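Side-chain contacts in Vlm2 (Streptomyces tsusimaensis, PDB 6ECB), which takes part in non-ribosomal synthesis of the depsipeptide valinomycin, the chain described being its thioesterase domain, which probably cleaves acyl-thioesters: residues V70-L75 against E87-F92; V82-S85 against Q91-S94; V105-H110 against Y119-L124; H115-L120 against K132-L137; A26-L31 against G40-P45. One frame throughout, in Å; residues are numbered along the deposited sequence.

Contact 1: residues V70-L75 against E87-F92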
# COMPACT_ATOMS: atom_id res chain seq x y z
N VAL A 70 8.15 -0.58 -1.58
CA VAL A 70 8.56 -1.40 -2.71
C VAL A 70 7.71 -1.03 -3.90
O VAL A 70 6.48 -1.08 -3.85
CB VAL A 70 8.42 -2.89 -2.40
CG1 VAL A 70 8.85 -3.69 -3.61
CG2 VAL A 70 9.27 -3.25 -1.20
N GLU A 71 8.37 -0.67 -4.98
CA GLU A 71 7.75 -0.38 -6.25
C GLU A 71 7.77 -1.64 -7.11
O GLU A 71 8.81 -2.30 -7.22
CB GLU A 71 8.51 0.75 -6.92
CG GLU A 71 7.93 1.24 -8.15
CD GLU A 71 7.22 2.57 -7.97
OE1 GLU A 71 6.61 2.88 -6.91
OE2 GLU A 71 7.27 3.28 -8.96
N ALA A 72 6.65 -1.96 -7.73
CA ALA A 72 6.58 -3.15 -8.57
C ALA A 72 7.56 -3.05 -9.73
O ALA A 72 7.86 -1.96 -10.22
CB ALA A 72 5.16 -3.33 -9.11
N PRO A 73 8.03 -4.20 -10.25
CA PRO A 73 8.82 -4.15 -11.48
C PRO A 73 7.97 -3.62 -12.63
O PRO A 73 6.75 -3.79 -12.65
CB PRO A 73 9.22 -5.61 -11.71
CG PRO A 73 8.28 -6.41 -10.96
CD PRO A 73 7.81 -5.57 -9.79
N GLY A 74 8.64 -2.96 -13.57
CA GLY A 74 8.09 -2.63 -14.87
C GLY A 74 7.41 -1.29 -14.95
O GLY A 74 6.85 -0.96 -15.99
N LEU A 75 7.42 -0.51 -13.87
CA LEU A 75 6.84 0.83 -13.89
C LEU A 75 7.81 1.90 -14.40
O LEU A 75 7.36 2.99 -14.75
CB LEU A 75 6.34 1.20 -12.48
CG LEU A 75 5.19 0.36 -11.90
CD1 LEU A 75 4.78 0.86 -10.53
CD2 LEU A 75 3.95 0.31 -12.79
N GLU A 87 1.50 -14.49 -6.26
CA GLU A 87 2.67 -15.16 -5.68
C GLU A 87 3.97 -14.57 -6.21
O GLU A 87 4.91 -14.34 -5.44
CB GLU A 87 2.60 -16.67 -5.98
N GLU A 88 4.02 -14.28 -7.52
CA GLU A 88 5.20 -13.64 -8.10
C GLU A 88 5.44 -12.26 -7.49
O GLU A 88 6.59 -11.86 -7.24
CB GLU A 88 5.04 -13.53 -9.62
CG GLU A 88 5.09 -14.88 -10.34
CD GLU A 88 4.69 -14.82 -11.79
OE1 GLU A 88 4.07 -13.84 -12.23
OE2 GLU A 88 5.00 -15.77 -12.52
N MET A 89 4.37 -11.50 -7.28
CA MET A 89 4.49 -10.18 -6.67
C MET A 89 5.05 -10.27 -5.25
O MET A 89 5.94 -9.49 -4.87
CB MET A 89 3.13 -9.48 -6.67
CG MET A 89 3.18 -8.03 -6.21
SD MET A 89 4.27 -7.01 -7.25
CE MET A 89 4.14 -5.50 -6.28
N VAL A 90 4.57 -11.25 -4.48
CA VAL A 90 5.08 -11.44 -3.12
C VAL A 90 6.57 -11.72 -3.17
O VAL A 90 7.36 -11.19 -2.36
CB VAL A 90 4.32 -12.57 -2.41
CG1 VAL A 90 5.04 -12.93 -1.09
CG2 VAL A 90 2.88 -12.15 -2.14
N GLN A 91 6.98 -12.57 -4.11
CA GLN A 91 8.39 -12.90 -4.27
C GLN A 91 9.21 -11.67 -4.62
O GLN A 91 10.27 -11.43 -4.02
CB GLN A 91 8.53 -14.00 -5.32
CG GLN A 91 9.95 -14.44 -5.55
CD GLN A 91 10.50 -15.20 -4.36
OE1 GLN A 91 11.53 -14.84 -3.79
NE2 GLN A 91 9.80 -16.26 -3.98
N PHE A 92 8.75 -10.88 -5.60
CA PHE A 92 9.46 -9.66 -5.96
C PHE A 92 9.62 -8.78 -4.73
O PHE A 92 10.71 -8.22 -4.47
CB PHE A 92 8.71 -8.86 -7.02
CG PHE A 92 8.82 -9.40 -8.43
CD1 PHE A 92 10.06 -9.53 -9.06
CD2 PHE A 92 7.68 -9.68 -9.16
CE1 PHE A 92 10.14 -9.98 -10.37
CE2 PHE A 92 7.75 -10.13 -10.46
CZ PHE A 92 8.98 -10.28 -11.08

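Contact 2: residues V82-S85 against Q91-S94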
# COMPACT_ATOMS: atom_id res chain seq x y z
N VAL A 82 5.57 -5.59 -16.45
CA VAL A 82 5.46 -6.90 -15.83
C VAL A 82 4.10 -6.98 -15.15
O VAL A 82 3.74 -6.07 -14.39
CB VAL A 82 6.58 -7.15 -14.80
CG1 VAL A 82 6.43 -8.51 -14.18
CG2 VAL A 82 7.93 -7.00 -15.47
N TYR A 83 3.39 -8.08 -15.38
CA TYR A 83 2.08 -8.35 -14.78
C TYR A 83 2.23 -9.62 -13.95
O TYR A 83 1.94 -10.73 -14.42
CB TYR A 83 1.00 -8.48 -15.85
CG TYR A 83 0.93 -7.27 -16.73
CD1 TYR A 83 0.47 -6.06 -16.23
CD2 TYR A 83 1.38 -7.30 -18.04
CE1 TYR A 83 0.41 -4.93 -17.02
CE2 TYR A 83 1.32 -6.17 -18.84
CZ TYR A 83 0.84 -4.98 -18.31
OH TYR A 83 0.78 -3.84 -19.10
N PRO A 84 2.70 -9.50 -12.72
CA PRO A 84 2.96 -10.69 -11.92
C PRO A 84 1.68 -11.30 -11.38
O PRO A 84 0.70 -10.60 -11.10
CB PRO A 84 3.83 -10.17 -10.77
CG PRO A 84 3.61 -8.73 -10.73
CD PRO A 84 3.06 -8.25 -12.03
N SER A 85 1.73 -12.60 -11.18
CA SER A 85 0.74 -13.25 -10.33
C SER A 85 0.91 -12.72 -8.90
O SER A 85 1.92 -12.11 -8.55
CB SER A 85 0.91 -14.77 -10.35
OG SER A 85 2.11 -15.10 -9.66
N GLN A 91 6.98 -12.57 -4.11
CA GLN A 91 8.39 -12.90 -4.27
C GLN A 91 9.21 -11.67 -4.62
O GLN A 91 10.27 -11.43 -4.02
CB GLN A 91 8.53 -14.00 -5.32
CG GLN A 91 9.95 -14.44 -5.55
CD GLN A 91 10.50 -15.20 -4.36
OE1 GLN A 91 11.53 -14.84 -3.79
NE2 GLN A 91 9.80 -16.26 -3.98
N PHE A 92 8.75 -10.88 -5.60
CA PHE A 92 9.46 -9.66 -5.96
C PHE A 92 9.62 -8.78 -4.73
O PHE A 92 10.71 -8.22 -4.47
CB PHE A 92 8.71 -8.86 -7.02
CG PHE A 92 8.82 -9.40 -8.43
CD1 PHE A 92 10.06 -9.53 -9.06
CD2 PHE A 92 7.68 -9.68 -9.16
CE1 PHE A 92 10.14 -9.98 -10.37
CE2 PHE A 92 7.75 -10.13 -10.46
CZ PHE A 92 8.98 -10.28 -11.08
N CYS A 93 8.54 -8.62 -3.96
CA CYS A 93 8.55 -7.68 -2.85
C CYS A 93 9.38 -8.20 -1.68
O CYS A 93 10.07 -7.42 -1.00
CB CYS A 93 7.12 -7.40 -2.40
SG CYS A 93 6.17 -6.42 -3.57
N SER A 94 9.34 -9.51 -1.45
CA SER A 94 10.18 -10.12 -0.42
C SER A 94 11.65 -9.92 -0.74
O SER A 94 12.44 -9.49 0.12
CB SER A 94 9.88 -11.62 -0.30
OG SER A 94 8.53 -11.88 0.02

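Contact 3: residues V105-H110 against Y119-L124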
# COMPACT_ATOMS: atom_id res chain seq x y z
N VAL A 105 12.40 -3.36 11.94
CA VAL A 105 11.77 -2.93 10.69
C VAL A 105 10.43 -3.64 10.55
O VAL A 105 10.38 -4.87 10.51
CB VAL A 105 12.64 -3.24 9.46
CG1 VAL A 105 11.96 -2.72 8.19
CG2 VAL A 105 14.00 -2.61 9.63
N TYR A 106 9.36 -2.86 10.45
CA TYR A 106 8.04 -3.38 10.17
C TYR A 106 7.85 -3.59 8.68
O TYR A 106 8.45 -2.90 7.84
CB TYR A 106 6.96 -2.40 10.61
CG TYR A 106 6.85 -2.15 12.08
CD1 TYR A 106 6.04 -2.95 12.86
CD2 TYR A 106 7.53 -1.10 12.68
CE1 TYR A 106 5.89 -2.71 14.23
CE2 TYR A 106 7.39 -0.83 14.05
CZ TYR A 106 6.56 -1.66 14.82
OH TYR A 106 6.40 -1.43 16.15
N ILE A 107 6.93 -4.49 8.35
CA ILE A 107 6.34 -4.56 7.02
C ILE A 107 4.93 -4.00 7.13
O ILE A 107 4.21 -4.33 8.09
CB ILE A 107 6.30 -6.00 6.47
CG1 ILE A 107 7.63 -6.75 6.64
CG2 ILE A 107 5.90 -5.96 5.01
CD1 ILE A 107 8.86 -6.10 6.07
N GLY A 108 4.51 -3.18 6.16
CA GLY A 108 3.18 -2.61 6.21
C GLY A 108 2.52 -2.58 4.85
O GLY A 108 3.17 -2.71 3.81
N GLY A 109 1.21 -2.38 4.87
CA GLY A 109 0.49 -2.21 3.62
C GLY A 109 -0.96 -1.82 3.76
O GLY A 109 -1.62 -2.17 4.74
N HIS A 110 -1.46 -1.10 2.75
CA HIS A 110 -2.84 -0.69 2.64
C HIS A 110 -3.50 -1.44 1.50
O HIS A 110 -2.87 -1.67 0.46
CB HIS A 110 -2.90 0.82 2.37
CG HIS A 110 -4.27 1.40 2.24
ND1 HIS A 110 -4.82 1.71 1.01
CD2 HIS A 110 -5.18 1.80 3.17
CE1 HIS A 110 -6.02 2.25 1.18
NE2 HIS A 110 -6.25 2.33 2.48
N TYR A 119 2.00 -11.79 3.30
CA TYR A 119 2.70 -12.90 2.68
C TYR A 119 4.20 -12.63 2.56
O TYR A 119 5.01 -13.55 2.70
CB TYR A 119 2.09 -13.19 1.32
CG TYR A 119 0.93 -14.16 1.34
CD1 TYR A 119 -0.36 -13.73 1.56
CD2 TYR A 119 1.14 -15.50 1.09
CE1 TYR A 119 -1.41 -14.61 1.57
CE2 TYR A 119 0.09 -16.39 1.08
CZ TYR A 119 -1.19 -15.93 1.34
OH TYR A 119 -2.25 -16.83 1.32
N LEU A 120 4.57 -11.36 2.32
CA LEU A 120 5.97 -10.93 2.31
C LEU A 120 6.62 -11.25 3.65
O LEU A 120 7.71 -11.86 3.72
CB LEU A 120 6.00 -9.41 2.05
CG LEU A 120 7.24 -8.67 1.68
CD1 LEU A 120 6.77 -7.27 1.26
CD2 LEU A 120 8.16 -8.67 2.85
N ALA A 121 5.96 -10.87 4.73
CA ALA A 121 6.47 -11.18 6.06
C ALA A 121 6.63 -12.68 6.27
O ALA A 121 7.64 -13.12 6.84
CB ALA A 121 5.56 -10.58 7.12
N THR A 122 5.67 -13.49 5.81
CA THR A 122 5.82 -14.93 6.01
C THR A 122 7.01 -15.45 5.24
O THR A 122 7.76 -16.30 5.73
CB THR A 122 4.56 -15.74 5.64
OG1 THR A 122 4.43 -15.83 4.23
CG2 THR A 122 3.32 -15.15 6.22
N MET A 123 7.24 -14.91 4.03
CA MET A 123 8.38 -15.33 3.24
C MET A 123 9.71 -14.93 3.89
O MET A 123 10.67 -15.71 3.88
CB MET A 123 8.29 -14.75 1.83
CG MET A 123 9.28 -15.30 0.83
SD MET A 123 8.78 -14.88 -0.87
CE MET A 123 7.25 -15.76 -1.04
N LEU A 124 9.79 -13.72 4.45
CA LEU A 124 11.01 -13.33 5.16
C LEU A 124 11.27 -14.27 6.33
O LEU A 124 12.40 -14.70 6.54
CB LEU A 124 10.90 -11.88 5.62
CG LEU A 124 10.90 -10.85 4.49
CD1 LEU A 124 10.60 -9.48 5.06
CD2 LEU A 124 12.21 -10.84 3.72

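Contact 4: residues H115-L120 against K132-L137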
# COMPACT_ATOMS: atom_id res chain seq x y z
N HIS A 115 -2.34 -7.46 2.06
CA HIS A 115 -2.20 -8.89 1.82
C HIS A 115 -0.81 -9.23 1.35
O HIS A 115 -0.24 -10.25 1.74
CB HIS A 115 -3.22 -9.35 0.80
CG HIS A 115 -4.60 -9.06 1.22
ND1 HIS A 115 -5.19 -7.85 0.99
CD2 HIS A 115 -5.48 -9.79 1.94
CE1 HIS A 115 -6.40 -7.85 1.52
NE2 HIS A 115 -6.59 -9.01 2.11
N ILE A 116 -0.25 -8.40 0.45
CA ILE A 116 1.11 -8.64 0.01
C ILE A 116 2.06 -8.59 1.20
O ILE A 116 2.95 -9.43 1.34
CB ILE A 116 1.51 -7.62 -1.08
CG1 ILE A 116 0.68 -7.86 -2.34
CG2 ILE A 116 3.00 -7.79 -1.40
CD1 ILE A 116 0.87 -6.78 -3.40
N ALA A 117 1.87 -7.60 2.07
CA ALA A 117 2.73 -7.44 3.24
C ALA A 117 2.66 -8.66 4.16
O ALA A 117 3.68 -9.11 4.69
CB ALA A 117 2.33 -6.18 3.99
N PHE A 118 1.45 -9.20 4.37
CA PHE A 118 1.34 -10.41 5.19
C PHE A 118 2.16 -11.54 4.60
O PHE A 118 2.98 -12.18 5.29
CB PHE A 118 -0.14 -10.83 5.31
CG PHE A 118 -0.32 -12.09 6.13
CD1 PHE A 118 -0.20 -13.35 5.54
CD2 PHE A 118 -0.56 -12.02 7.50
CE1 PHE A 118 -0.32 -14.50 6.32
CE2 PHE A 118 -0.68 -13.17 8.26
CZ PHE A 118 -0.55 -14.40 7.69
N TYR A 119 2.00 -11.79 3.30
CA TYR A 119 2.70 -12.90 2.68
C TYR A 119 4.20 -12.63 2.56
O TYR A 119 5.01 -13.55 2.70
CB TYR A 119 2.09 -13.19 1.32
CG TYR A 119 0.93 -14.16 1.34
CD1 TYR A 119 -0.36 -13.73 1.56
CD2 TYR A 119 1.14 -15.50 1.09
CE1 TYR A 119 -1.41 -14.61 1.57
CE2 TYR A 119 0.09 -16.39 1.08
CZ TYR A 119 -1.19 -15.93 1.34
OH TYR A 119 -2.25 -16.83 1.32
N LEU A 120 4.57 -11.36 2.32
CA LEU A 120 5.97 -10.93 2.31
C LEU A 120 6.62 -11.25 3.65
O LEU A 120 7.71 -11.86 3.72
CB LEU A 120 6.00 -9.41 2.05
CG LEU A 120 7.24 -8.67 1.68
CD1 LEU A 120 6.77 -7.27 1.26
CD2 LEU A 120 8.16 -8.67 2.85
N LYS A 132 9.99 -6.64 12.70
CA LYS A 132 9.47 -6.25 14.01
C LYS A 132 7.98 -6.54 14.15
O LYS A 132 7.52 -6.85 15.25
CB LYS A 132 9.74 -4.77 14.22
CG LYS A 132 9.40 -4.26 15.61
CD LYS A 132 9.93 -2.84 15.76
CE LYS A 132 9.44 -2.21 17.02
NZ LYS A 132 10.02 -2.90 18.15
N GLY A 133 7.22 -6.44 13.06
CA GLY A 133 5.78 -6.60 13.12
C GLY A 133 5.20 -6.34 11.75
O GLY A 133 5.90 -5.94 10.81
N LEU A 134 3.90 -6.60 11.65
CA LEU A 134 3.13 -6.34 10.44
C LEU A 134 2.11 -5.25 10.74
O LEU A 134 1.35 -5.36 11.70
CB LEU A 134 2.42 -7.60 9.97
CG LEU A 134 1.41 -7.45 8.83
CD1 LEU A 134 2.15 -7.15 7.53
CD2 LEU A 134 0.63 -8.74 8.67
N ILE A 135 2.11 -4.20 9.92
CA ILE A 135 1.18 -3.09 10.03
C ILE A 135 0.18 -3.21 8.88
O ILE A 135 0.54 -3.06 7.70
CB ILE A 135 1.91 -1.74 9.99
CG1 ILE A 135 2.81 -1.63 11.22
CG2 ILE A 135 0.92 -0.57 9.83
CD1 ILE A 135 3.73 -0.42 11.20
N ILE A 136 -1.09 -3.46 9.22
CA ILE A 136 -2.17 -3.54 8.25
C ILE A 136 -2.95 -2.23 8.30
O ILE A 136 -3.47 -1.83 9.36
CB ILE A 136 -3.10 -4.74 8.52
CG1 ILE A 136 -2.35 -6.07 8.31
CG2 ILE A 136 -4.36 -4.63 7.64
CD1 ILE A 136 -1.85 -6.31 6.91
N LEU A 137 -3.08 -1.58 7.14
CA LEU A 137 -3.83 -0.33 7.04
C LEU A 137 -5.18 -0.62 6.40
O LEU A 137 -5.31 -0.72 5.17
CB LEU A 137 -3.03 0.70 6.25
CG LEU A 137 -1.69 1.09 6.88
CD1 LEU A 137 -1.00 2.09 5.95
CD2 LEU A 137 -1.85 1.68 8.27

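Contact 5: residues A26-L31 against G40-P45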
# COMPACT_ATOMS: atom_id res chain seq x y z
N ALA A 26 11.69 -5.77 -8.33
CA ALA A 26 11.08 -4.65 -7.65
C ALA A 26 12.18 -3.73 -7.14
O ALA A 26 13.35 -4.09 -7.07
CB ALA A 26 10.20 -5.13 -6.52
N LYS A 27 11.77 -2.52 -6.78
CA LYS A 27 12.67 -1.41 -6.48
C LYS A 27 12.32 -0.90 -5.10
O LYS A 27 11.16 -0.60 -4.83
CB LYS A 27 12.48 -0.32 -7.54
CG LYS A 27 13.18 0.99 -7.32
CD LYS A 27 12.92 1.92 -8.53
CE LYS A 27 13.36 3.35 -8.26
NZ LYS A 27 13.26 4.22 -9.47
N LEU A 28 13.32 -0.80 -4.22
CA LEU A 28 13.11 -0.23 -2.90
C LEU A 28 13.27 1.29 -2.99
O LEU A 28 14.32 1.77 -3.42
CB LEU A 28 14.12 -0.85 -1.94
CG LEU A 28 13.84 -0.79 -0.46
CD1 LEU A 28 12.54 -1.49 -0.13
CD2 LEU A 28 15.00 -1.45 0.27
N VAL A 29 12.24 2.04 -2.60
CA VAL A 29 12.23 3.50 -2.70
C VAL A 29 12.15 4.10 -1.30
O VAL A 29 11.27 3.75 -0.52
CB VAL A 29 11.04 3.99 -3.53
CG1 VAL A 29 11.02 5.51 -3.57
CG2 VAL A 29 11.11 3.42 -4.94
N ARG A 30 13.07 5.02 -0.99
CA ARG A 30 13.02 5.73 0.29
C ARG A 30 11.95 6.80 0.25
O ARG A 30 11.94 7.65 -0.65
CB ARG A 30 14.39 6.34 0.58
CG ARG A 30 14.51 7.05 1.92
CD ARG A 30 14.34 6.09 3.13
NE ARG A 30 14.50 6.82 4.38
CZ ARG A 30 15.67 6.96 5.02
NH1 ARG A 30 16.76 6.37 4.54
NH2 ARG A 30 15.73 7.67 6.14
N LEU A 31 11.05 6.78 1.23
CA LEU A 31 9.91 7.68 1.25
C LEU A 31 10.06 8.83 2.23
O LEU A 31 9.23 9.74 2.19
CB LEU A 31 8.62 6.95 1.61
CG LEU A 31 8.27 5.78 0.69
CD1 LEU A 31 7.00 5.10 1.11
CD2 LEU A 31 8.16 6.30 -0.74
N GLY A 40 12.03 1.12 11.44
CA GLY A 40 11.73 1.29 10.03
C GLY A 40 10.40 0.71 9.64
O GLY A 40 9.77 -0.04 10.39
N ILE A 41 9.96 1.07 8.43
CA ILE A 41 8.81 0.43 7.81
C ILE A 41 9.11 0.25 6.34
O ILE A 41 9.60 1.19 5.68
CB ILE A 41 7.48 1.22 7.91
CG1 ILE A 41 7.17 1.67 9.32
CG2 ILE A 41 6.34 0.34 7.34
CD1 ILE A 41 6.00 2.72 9.34
N VAL A 42 8.78 -0.93 5.82
CA VAL A 42 8.76 -1.21 4.39
C VAL A 42 7.31 -1.45 4.02
O VAL A 42 6.69 -2.43 4.47
CB VAL A 42 9.61 -2.43 4.00
CG1 VAL A 42 9.49 -2.65 2.50
CG2 VAL A 42 11.07 -2.24 4.42
N PHE A 43 6.77 -0.58 3.16
CA PHE A 43 5.42 -0.70 2.66
C PHE A 43 5.37 -1.46 1.34
O PHE A 43 6.10 -1.14 0.41
CB PHE A 43 4.80 0.67 2.45
CG PHE A 43 4.43 1.39 3.73
CD1 PHE A 43 3.35 0.96 4.48
CD2 PHE A 43 5.15 2.48 4.17
CE1 PHE A 43 3.00 1.62 5.65
CE2 PHE A 43 4.79 3.15 5.32
CZ PHE A 43 3.71 2.72 6.04
N ALA A 44 4.47 -2.41 1.25
CA ALA A 44 4.14 -3.13 0.04
C ALA A 44 3.05 -2.39 -0.72
O ALA A 44 2.13 -1.83 -0.10
CB ALA A 44 3.67 -4.55 0.36
N PRO A 45 3.11 -2.36 -2.05
CA PRO A 45 2.20 -1.51 -2.80
C PRO A 45 0.82 -2.13 -2.98
O PRO A 45 0.69 -3.36 -3.12
CB PRO A 45 2.90 -1.36 -4.16
CG PRO A 45 3.62 -2.66 -4.33
CD PRO A 45 4.11 -3.01 -2.92

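Contact 1: residues V70-L75 against E87-F92
Ala72 and Met89 mark the closest approach of the two backbones, CA to CA 7.6 Å, where the chain leaving strand 67-71 enters a type II turn beside helix 86-97. That turn runs from Ala72 to Leu75, with Pro73 and Gly74 at its centre. Pro73 lies over one face of the Phe92 ring: its CG stands 3.7 Å from the ring centroid and only 7° off the normal, a CH-pi contact. Pro73 CD lies farther off, 4.2 Å from both CD2 and CG of Phe92. The ring meets the proline because CG of Phe92 is anti to its carbonyl carbon (chi1 -77°). Met89 takes a different path, bending at chi2 (59°) to swing its methyl CE to 3.7 Å from Ala72 CB. With an alanine in place of Phe92, the flat surface beneath Pro73 would be lost, and the proline ring would probably be left with a gap between turn and helix. Around this junction, Met89 also touches Ile116 of helix 112-126 and Gln219 of helix 206-220, Ala72 packs on Leu215, and Val70 pairs by backbone hydrogen bonding with Phe43 of the adjacent strand 40-44.

Contact 2: residues V82-S85 against Q91-S94
Phe92 meets Pro84 and Val82 through a single corner of its ring, the atom CE2. Pro84 comes in at the rim: its CB lies near the plane of the aromatic ring, 3.9 Å from Phe92 CE2, so the pyrrolidine abuts an edge. Val82 reaches the same corner obliquely and more loosely, with Val82 CG1 4.3 Å from Phe92 CE2. This methyl is the valine branch anti to the backbone N (chi1 180°), which carries it out of the loop toward the helix. The backbones themselves stay well apart, Pro84 CA and Phe92 CA being 8.9 Å from each other, and the aromatic side chain spans the distance. Between the two partners runs the start of helix 86-97, closed by a capping box: Ser85 is the N-cap residue, its OG caps a backbone N in the first turn, and Glu88 OE1 accepts a hydrogen bond from Ser85 N in return. Phe92 thus folds back from the second turn of the helix onto the chain that leads into it. No hydrogen bond joins the two segments, and the contact is wholly apolar. Pro84 also rests on Leu215 of helix 206-220, while its carbonyl O accepts hydrogen bonds from Tyr222 OH and His218 NE2, which fixes the loop against that part of the domain. Phe92 further touches Ala26, and Val82 touches Pro24, near the start of the modelled chain.

Contact 3: residues V105-H110 against Y119-L124
Ile107 of strand 105-110 packs on Leu120, Ala121 and Leu124 of helix 112-126, the first half of a beta-alpha-beta unit in the alpha/beta-hydrolase fold. Strand and helix segments run nearly antiparallel, at 153° with axes 9.0 Å apart. The tight part is apolar and carried by one isoleucine. Its CG2, anti to the backbone N, faces the fork of Leu120, 4.1 Å from both CD1 and CD2 of that residue. The longer branch, bent at chi2 (-55°), sends CD1 to 3.9 Å from Leu124 CD1. Contact slackens at Ala121, whose CB is 4.4 Å from Ile107 CG1. Replacement of Ile107 by alanine would remove both branches and is likely to open a gap beneath Leu120 and Leu124. The strand leads on through Gly109 to a probable nucleophile elbow. Tyr119, Thr122 and Met123 make no contact with the strand segment; Tyr119 and Met123 are partly exposed and pack on Val90 of helix 86-97. Hydroxyl OG1 of Thr122 donates to Tyr119 O at 2.8 Å, tilted 22° from the carbonyl plane and on the same face as Met123 N, which shares that oxygen.

Contact 4: residues H115-L120 against K132-L137
Leu134 reaches from its strand across to Ala117 and Phe118 of helix 112-126. From the CB atom, which makes no close approach to the helix, the side chain heads out with CG anti to the backbone N (chi1 172°). CG also touches nothing across the contact and is the branch point of the two methyls, which do the touching. CD1 settles on the helix backbone at Ala117, 3.7 Å from Ala117 CB and equally near to Ala117 C. CD2 takes the other side and meets Phe118: it lies 3.9 Å from Phe118 CA, 4.0 Å from Phe118 CB and 3.7 Å from Phe118 CD2. The leucine therefore straddles two successive residues of one helical turn. Helix 112-126 is the crossover of the beta-alpha-beta unit that links strand 105-110 to its parallel neighbour 134-137, and Ala117 touches Ile107 of the first strand as well as Leu134 of the second. The ring of Phe118, with CG anti to the backbone N (chi1 179°), is brought next to the CD2 methyl of Leu134, which meets it obliquely, the two side chains crossing at about a right angle. Beyond it the ring is met by Pro229 and Leu233. The leucine's strand is held on both sides by backbone hydrogen bonds, Leu134 with Pro236 and His238, and Ile135 with Ile107.

Contact 5: residues A26-L31 against G40-P45
Leu28 and Val42 meet at about a right angle, while Leu31 tilts against the ring of Phe43; these two pairs make up the contact. In the first pair, Leu28 CD1 lies 4.2 Å from Val42 CG1. Leu28 sets CG anti to its own backbone N (chi1 -160°), and this extension lets the end of the side chain come nearer to Val42 than its CB direction suggests. The valine methyl that answers it is likewise the branch anti to N. In the second pair, Leu31 CD1 stands 4.4 Å from Phe43 CD2, approaching the ring obliquely. One face of that ring is covered from within its own strand by Ile41, whose CG2 sits 3.7 Å above the plane, over the ring centre. Phe43 also stacks with the ring of Tyr54. Both contacts are light, as expected for strands that are not adjacent: Leu28 CA and Val42 CA are 8.5 Å apart. Strand 67-71 runs between them, pairing with Lys27 and Val29 on one side and with Phe43 on the other. Leu28 and Val42 look toward helix 86-97, touching Ser96 and Ala97 respectively, whereas Leu31 and Phe43 look toward helix 55-60, through Ala58 and Leu57. The sheet is thus bridged on both faces at its margin, where strand 27-30 is outermost and antiparallel to 67-71, consistent with the antiparallel second strand of the alpha/beta-hydrolase fold in a sheet without the canonical first strand; the other strands are parallel.

How the contacts relate
From the N terminus, contact 5 comes first and closes the short loop between edge strand 27-30 and strand 40-44, which are not neighbours in the sheet. Contact 1 follows, returning helix 86-97 to the end of strand 67-71, which lies between those two strands. Contact 2 opens inside the loop of contact 1 and finishes on the same helix, sharing Phe92 with it. Contacts 3 and 4 then interleave along helix 112-126: contact 4 opens before contact 3 has closed, and together they tie strands 105-110 and 134-137 to the helix between them. Val90 of contact 1 packs on Tyr119, so helices 86-97 and 112-126 pack on each other as well as on the sheet.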